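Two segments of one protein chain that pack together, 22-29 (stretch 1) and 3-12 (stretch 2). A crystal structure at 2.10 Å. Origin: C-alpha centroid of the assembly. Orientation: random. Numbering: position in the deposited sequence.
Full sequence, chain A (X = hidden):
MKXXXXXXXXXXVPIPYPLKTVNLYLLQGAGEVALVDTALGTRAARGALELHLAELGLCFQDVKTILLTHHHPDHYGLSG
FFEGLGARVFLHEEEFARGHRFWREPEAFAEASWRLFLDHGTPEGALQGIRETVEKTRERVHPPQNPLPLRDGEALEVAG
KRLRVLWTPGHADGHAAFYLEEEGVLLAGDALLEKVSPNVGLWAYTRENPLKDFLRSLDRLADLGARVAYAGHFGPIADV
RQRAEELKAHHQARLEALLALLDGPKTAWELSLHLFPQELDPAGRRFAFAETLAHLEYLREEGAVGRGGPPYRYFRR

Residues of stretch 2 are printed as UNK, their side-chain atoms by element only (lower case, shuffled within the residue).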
ATOM      1  N   VAL A  22       0.686  -9.910   6.779  1.00 16.42           N
ATOM      2  CA  VAL A  22      -0.031  -8.642   6.766  1.00 15.25           C
ATOM      3  C   VAL A  22      -0.725  -8.432   8.113  1.00 14.49           C
ATOM      4  O   VAL A  22      -1.205  -9.388   8.727  1.00 14.33           O
ATOM      5  CB  VAL A  22      -1.031  -8.547   5.573  1.00 15.28           C
ATOM      6  CG1 VAL A  22      -2.219  -9.515   5.744  1.00 14.95           C
ATOM      7  CG2 VAL A  22      -1.512  -7.107   5.372  1.00 15.12           C
ATOM      8  N   ASN A  23      -0.741  -7.181   8.569  1.00 13.53           N
ATOM      9  CA  ASN A  23      -1.437  -6.795   9.795  1.00 12.55           C
ATOM     10  C   ASN A  23      -2.802  -6.184   9.506  1.00 12.34           C
ATOM     11  O   ASN A  23      -2.902  -5.107   8.900  1.00 12.03           O
ATOM     12  CB  ASN A  23      -0.601  -5.799  10.603  1.00 12.28           C
ATOM     13  CG  ASN A  23       0.708  -6.381  11.080  1.00 11.72           C
ATOM     14  OD1 ASN A  23       0.791  -7.564  11.407  1.00 11.66           O
ATOM     15  ND2 ASN A  23       1.745  -5.551  11.122  1.00  9.91           N
ATOM     16  N   LEU A  24      -3.845  -6.884   9.937  1.00 11.89           N
ATOM     17  CA  LEU A  24      -5.207  -6.371   9.890  1.00 11.69           C
ATOM     18  C   LEU A  24      -5.581  -5.868  11.276  1.00 11.66           C
ATOM     19  O   LEU A  24      -4.972  -6.267  12.275  1.00 11.37           O
ATOM     20  CB  LEU A  24      -6.186  -7.463   9.454  1.00 11.65           C
ATOM     21  CG  LEU A  24      -5.827  -8.397   8.294  1.00 11.58           C
ATOM     22  CD1 LEU A  24      -7.022  -9.274   7.964  1.00 11.88           C
ATOM     23  CD2 LEU A  24      -5.369  -7.622   7.061  1.00 12.35           C
ATOM     24  N   TYR A  25      -6.577  -4.989  11.336  1.00 11.62           N
ATOM     25  CA  TYR A  25      -7.015  -4.417  12.606  1.00 11.76           C
ATOM     26  C   TYR A  25      -8.526  -4.523  12.765  1.00 12.16           C
ATOM     27  O   TYR A  25      -9.286  -4.026  11.931  1.00 12.22           O
ATOM     28  CB  TYR A  25      -6.494  -2.975  12.757  1.00 11.40           C
ATOM     29  CG  TYR A  25      -4.981  -2.941  12.756  1.00 10.62           C
ATOM     30  CD1 TYR A  25      -4.262  -3.151  13.931  1.00  9.84           C
ATOM     31  CD2 TYR A  25      -4.268  -2.756  11.569  1.00 10.46           C
ATOM     32  CE1 TYR A  25      -2.872  -3.158  13.931  1.00  9.01           C
ATOM     33  CE2 TYR A  25      -2.875  -2.765  11.561  1.00  9.99           C
ATOM     34  CZ  TYR A  25      -2.188  -2.967  12.751  1.00  9.89           C
ATOM     35  OH  TYR A  25      -0.812  -2.975  12.755  1.00 10.12           O
ATOM     36  N   LEU A  26      -8.940  -5.198  13.834  1.00 12.55           N
ATOM     37  CA  LEU A  26     -10.348  -5.441  14.136  1.00 12.80           C
ATOM     38  C   LEU A  26     -10.833  -4.424  15.169  1.00 13.23           C
ATOM     39  O   LEU A  26     -10.221  -4.259  16.229  1.00 13.24           O
ATOM     40  CB  LEU A  26     -10.525  -6.875  14.666  1.00 12.86           C
ATOM     41  CG  LEU A  26     -11.886  -7.562  14.873  1.00 12.93           C
ATOM     42  CD1 LEU A  26     -12.746  -6.916  15.956  1.00 13.02           C
ATOM     43  CD2 LEU A  26     -12.667  -7.680  13.568  1.00 13.91           C
ATOM     44  N   LEU A  27     -11.920  -3.736  14.839  1.00 13.49           N
ATOM     45  CA  LEU A  27     -12.547  -2.792  15.757  1.00 14.29           C
ATOM     46  C   LEU A  27     -13.911  -3.321  16.165  1.00 14.47           C
ATOM     47  O   LEU A  27     -14.736  -3.635  15.314  1.00 14.77           O
ATOM     48  CB  LEU A  27     -12.681  -1.401  15.125  1.00 14.31           C
ATOM     49  CG  LEU A  27     -11.443  -0.506  14.998  1.00 14.76           C
ATOM     50  CD1 LEU A  27     -10.510  -0.981  13.900  1.00 15.75           C
ATOM     51  CD2 LEU A  27     -11.863   0.927  14.728  1.00 14.52           C
ATOM     52  N   GLN A  28     -14.132  -3.439  17.470  1.00 14.88           N
ATOM     53  CA  GLN A  28     -15.423  -3.871  18.001  1.00 15.44           C
ATOM     54  C   GLN A  28     -15.883  -2.897  19.087  1.00 15.82           C
ATOM     55  O   GLN A  28     -15.093  -2.480  19.927  1.00 15.97           O
ATOM     56  CB  GLN A  28     -15.318  -5.296  18.558  1.00 15.30           C
ATOM     57  CG  GLN A  28     -16.638  -5.911  19.027  1.00 15.54           C
ATOM     58  CD  GLN A  28     -16.460  -7.305  19.611  1.00 15.49           C
ATOM     59  OE1 GLN A  28     -15.406  -7.635  20.157  1.00 16.03           O
ATOM     60  NE2 GLN A  28     -17.491  -8.128  19.496  1.00 15.77           N
ATOM     61  N   GLY A  29     -17.160  -2.536  19.056  1.00 16.34           N
ATOM     62  CA  GLY A  29     -17.728  -1.621  20.040  1.00 17.16           C
ATOM     63  C   GLY A  29     -19.027  -1.013  19.554  1.00 17.65           C
ATOM     64  O   GLY A  29     -19.285  -0.965  18.347  1.00 17.62           O
ATOM     65  N   UNK A   3      -5.069  -6.961  22.522  1.00 19.42           N
ATOM     66  CA  UNK A   3      -5.828  -5.675  22.516  1.00 19.26           C
ATOM     67  C   UNK A   3      -4.904  -4.458  22.593  1.00 19.21           C
ATOM     68  O   UNK A   3      -4.280  -4.198  23.626  1.00 19.38           O
ATOM     69  c   UNK A   3      -6.847  -5.653  23.641  1.00 19.46           C
ATOM     70  N   UNK A   4      -4.826  -3.719  21.489  1.00 18.61           N
ATOM     71  CA  UNK A   4      -4.002  -2.515  21.403  1.00 18.11           C
ATOM     72  C   UNK A   4      -4.675  -1.362  22.143  1.00 17.81           C
ATOM     73  O   UNK A   4      -4.012  -0.551  22.793  1.00 17.68           O
ATOM     74  c   UNK A   4      -3.742  -2.146  19.935  1.00 17.98           C
ATOM     75  c   UNK A   4      -3.133  -3.223  19.026  1.00 18.09           C
ATOM     76  c   UNK A   4      -3.061  -2.725  17.592  1.00 18.15           C
ATOM     77  c   UNK A   4      -1.756  -3.673  19.507  1.00 18.44           C
ATOM     78  N   UNK A   5      -5.996  -1.300  22.011  1.00 17.33           N
ATOM     79  CA  UNK A   5      -6.864  -0.461  22.828  1.00 17.21           C
ATOM     80  C   UNK A   5      -8.084  -1.337  23.089  1.00 17.11           C
ATOM     81  O   UNK A   5      -8.277  -2.326  22.378  1.00 17.49           O
ATOM     82  c   UNK A   5      -7.294   0.800  22.067  1.00 16.93           C
ATOM     83  c   UNK A   5      -7.031   2.905  20.758  1.00 16.17           C
ATOM     84  c   UNK A   5      -5.560   2.524  22.747  1.00 16.17           C
ATOM     85  c   UNK A   5      -6.297   1.858  21.585  1.00 16.77           C
ATOM     86  N   UNK A   6      -8.913  -0.997  24.099  1.00 17.13           N
ATOM     87  CA  UNK A   6     -10.145  -1.777  24.233  1.00 16.89           C
ATOM     88  C   UNK A   6     -10.944  -1.715  22.933  1.00 16.82           C
ATOM     89  O   UNK A   6     -11.212  -0.626  22.424  1.00 16.84           O
ATOM     90  c   UNK A   6      -9.840  -0.382  26.150  1.00 17.20           C
ATOM     91  c   UNK A   6      -8.808   0.046  25.138  1.00 16.95           C
ATOM     92  c   UNK A   6     -10.897  -1.069  25.368  1.00 16.91           C
ATOM     93  N   UNK A   7     -11.283  -2.879  22.387  1.00 16.73           N
ATOM     94  CA  UNK A   7     -12.007  -2.956  21.120  1.00 16.50           C
ATOM     95  C   UNK A   7     -11.173  -2.676  19.878  1.00 16.39           C
ATOM     96  O   UNK A   7     -11.728  -2.373  18.823  1.00 16.39           O
ATOM     97  N   UNK A   8      -9.848  -2.766  20.002  1.00 16.28           N
ATOM     98  CA  UNK A   8      -8.937  -2.684  18.854  1.00 16.12           C
ATOM     99  C   UNK A   8      -7.880  -3.782  18.949  1.00 16.16           C
ATOM    100  O   UNK A   8      -7.085  -3.803  19.892  1.00 16.12           O
ATOM    101  c   UNK A   8      -8.280  -1.297  18.753  1.00 16.04           C
ATOM    102  c   UNK A   8      -7.146  -1.087  17.730  1.00 16.23           C
ATOM    103  c   UNK A   8      -7.660  -1.068  16.293  1.00 15.78           C
ATOM    104  c   UNK A   8      -6.374   0.191  18.017  1.00 16.19           C
ATOM    105  N   UNK A   9      -7.877  -4.681  17.965  1.00 16.06           N
ATOM    106  CA  UNK A   9      -7.031  -5.878  17.991  1.00 16.10           C
ATOM    107  C   UNK A   9      -6.145  -6.002  16.756  1.00 16.14           C
ATOM    108  O   UNK A   9      -6.586  -5.734  15.637  1.00 16.03           O
ATOM    109  c   UNK A   9     -10.630  -7.074  21.440  1.00 16.43           C
ATOM    110  c   UNK A   9      -7.893  -7.149  18.120  1.00 16.07           C
ATOM    111  o   UNK A   9     -11.508  -7.047  22.504  1.00 16.74           O
ATOM    112  c   UNK A   9     -11.014  -6.549  20.218  1.00 16.19           C
ATOM    113  c   UNK A   9      -9.373  -7.629  21.600  1.00 16.49           C
ATOM    114  c   UNK A   9      -8.493  -7.656  20.524  1.00 16.71           C
ATOM    115  c   UNK A   9      -8.857  -7.129  19.283  1.00 16.27           C
ATOM    116  c   UNK A   9     -10.129  -6.576  19.149  1.00 15.89           C
ATOM    117  N   UNK A  10      -4.899  -6.419  16.973  1.00 16.18           N
ATOM    118  CA  UNK A  10      -3.978  -6.751  15.889  1.00 16.36           C
ATOM    119  C   UNK A  10      -4.228  -8.179  15.396  1.00 16.36           C
ATOM    120  O   UNK A  10      -4.235  -9.124  16.188  1.00 16.22           O
ATOM    121  c   UNK A  10      -1.223  -6.636  14.173  1.00 16.38           C
ATOM    122  c   UNK A  10      -1.430  -7.296  15.529  1.00 16.47           C
ATOM    123  c   UNK A  10      -2.521  -6.591  16.346  1.00 16.32           C
ATOM    124  c   UNK A  10      -0.124  -7.347  16.301  1.00 16.83           C
ATOM    125  N   UNK A  11      -4.429  -8.318  14.085  1.00 16.21           N
ATOM    126  CA  UNK A  11      -4.702  -9.610  13.447  1.00 16.24           C
ATOM    127  C   UNK A  11      -3.658  -9.914  12.366  1.00 16.34           C
ATOM    128  O   UNK A  11      -3.827  -9.512  11.209  1.00 16.33           O
ATOM    129  c   UNK A  11      -7.540  -9.024  14.850  1.00 17.45           C
ATOM    130  c   UNK A  11      -8.590 -10.058  12.853  1.00 16.26           C
ATOM    131  c   UNK A  11      -7.329  -9.987  13.702  1.00 16.34           C
ATOM    132  c   UNK A  11      -6.113  -9.629  12.837  1.00 16.14           C
ATOM    133  N   UNK A  12      -2.560 -10.598  12.743  1.00 16.37           N
ATOM    134  CA  UNK A  12      -1.525 -10.985  11.780  1.00 16.50           C
ATOM    135  C   UNK A  12      -1.972 -12.153  10.893  1.00 16.69           C
ATOM    136  O   UNK A  12      -2.427 -13.176  11.398  1.00 16.42           O
ATOM    137  c   UNK A  12      -2.200 -11.014  14.107  1.00 16.33           C
ATOM    138  c   UNK A  12      -0.711 -10.952  14.068  1.00 16.60           C
ATOM    139  c   UNK A  12      -0.347 -11.403  12.676  1.00 16.53           C
TER

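Position 3 carries a single side-chain carbon and lies out of reach of stretch 1; one carbon means alanine, A3. Position 4 has four carbons forked at the second, the pattern of leucine. One tip meets the edge of the Y25 ring, and with the name L4 given, that contact is CD1 of L4 to CE1 of Y25 at 3.7 Å, an apolar touch suited to a flexible aliphatic chain. Position 5 repeats the four-carbon fork but does not reach stretch 1: L5. At position 6 three carbons close a ring onto the backbone nitrogen, which identifies proline, P6. Its phi of -57° fits the second place of a type II turn running from L5 to position 8, a place the ring's restricted phi favours.

Position 7 has no side-chain atoms, so it is glycine, G7. Its phi is +76°, which favours glycine, and an ideal CB would lie 2.3 Å from O of Q28, a clash. Without one, the chain packs close enough for N of Q28 to donate to O of G7 at 3.0 Å.

Position 8 again shows four carbons forked at the second, and its end touches L27 and Y25. It is L8, whose CD1 lies 3.7 Å from CD1 of L27; its backbone N closes the turn on O of L5 at 2.9 Å. Position 9 bears one carbon, then a six-carbon ring carrying an oxygen, beside L26: tyrosine, Y9. Its CD2 lies 4.1 Å from CD1 of L26, so the ring supplies apolar surface although its tip is polar.

Position 10, another four-carbon fork, reaches N23 and Y25. As L10, it places CD1 3.9 Å from CE1 of Y25, covering part of that aromatic side chain. Position 11 has the same fork but lies on the other face, against L24 and L26. It is L11, buried, with CD1 3.7 Å from CB of L26. Position 12 has three carbons in a ring onto its nitrogen: P12. Opposite N23 it is in a non-hydrogen-bonded pair, so its lack of an N-H costs no bond to stretch 1.

The contact is an antiparallel strand pairing. L26 and Y9 exchange two hydrogen bonds, as do L24 and L11, while the intervening pairs bring CA-H groups near carbonyls, as with CA of Y25 and O of Y9 at 3.3 Å. Alternation sends L24, L26, Y9 and L11 to one face and N23, Y25, L27, L8, L10 and P12 to the other, so apolar packing reinforces the backbone ladder on both.

Stretch 2, residues 3-12: ALLPGLYLLP
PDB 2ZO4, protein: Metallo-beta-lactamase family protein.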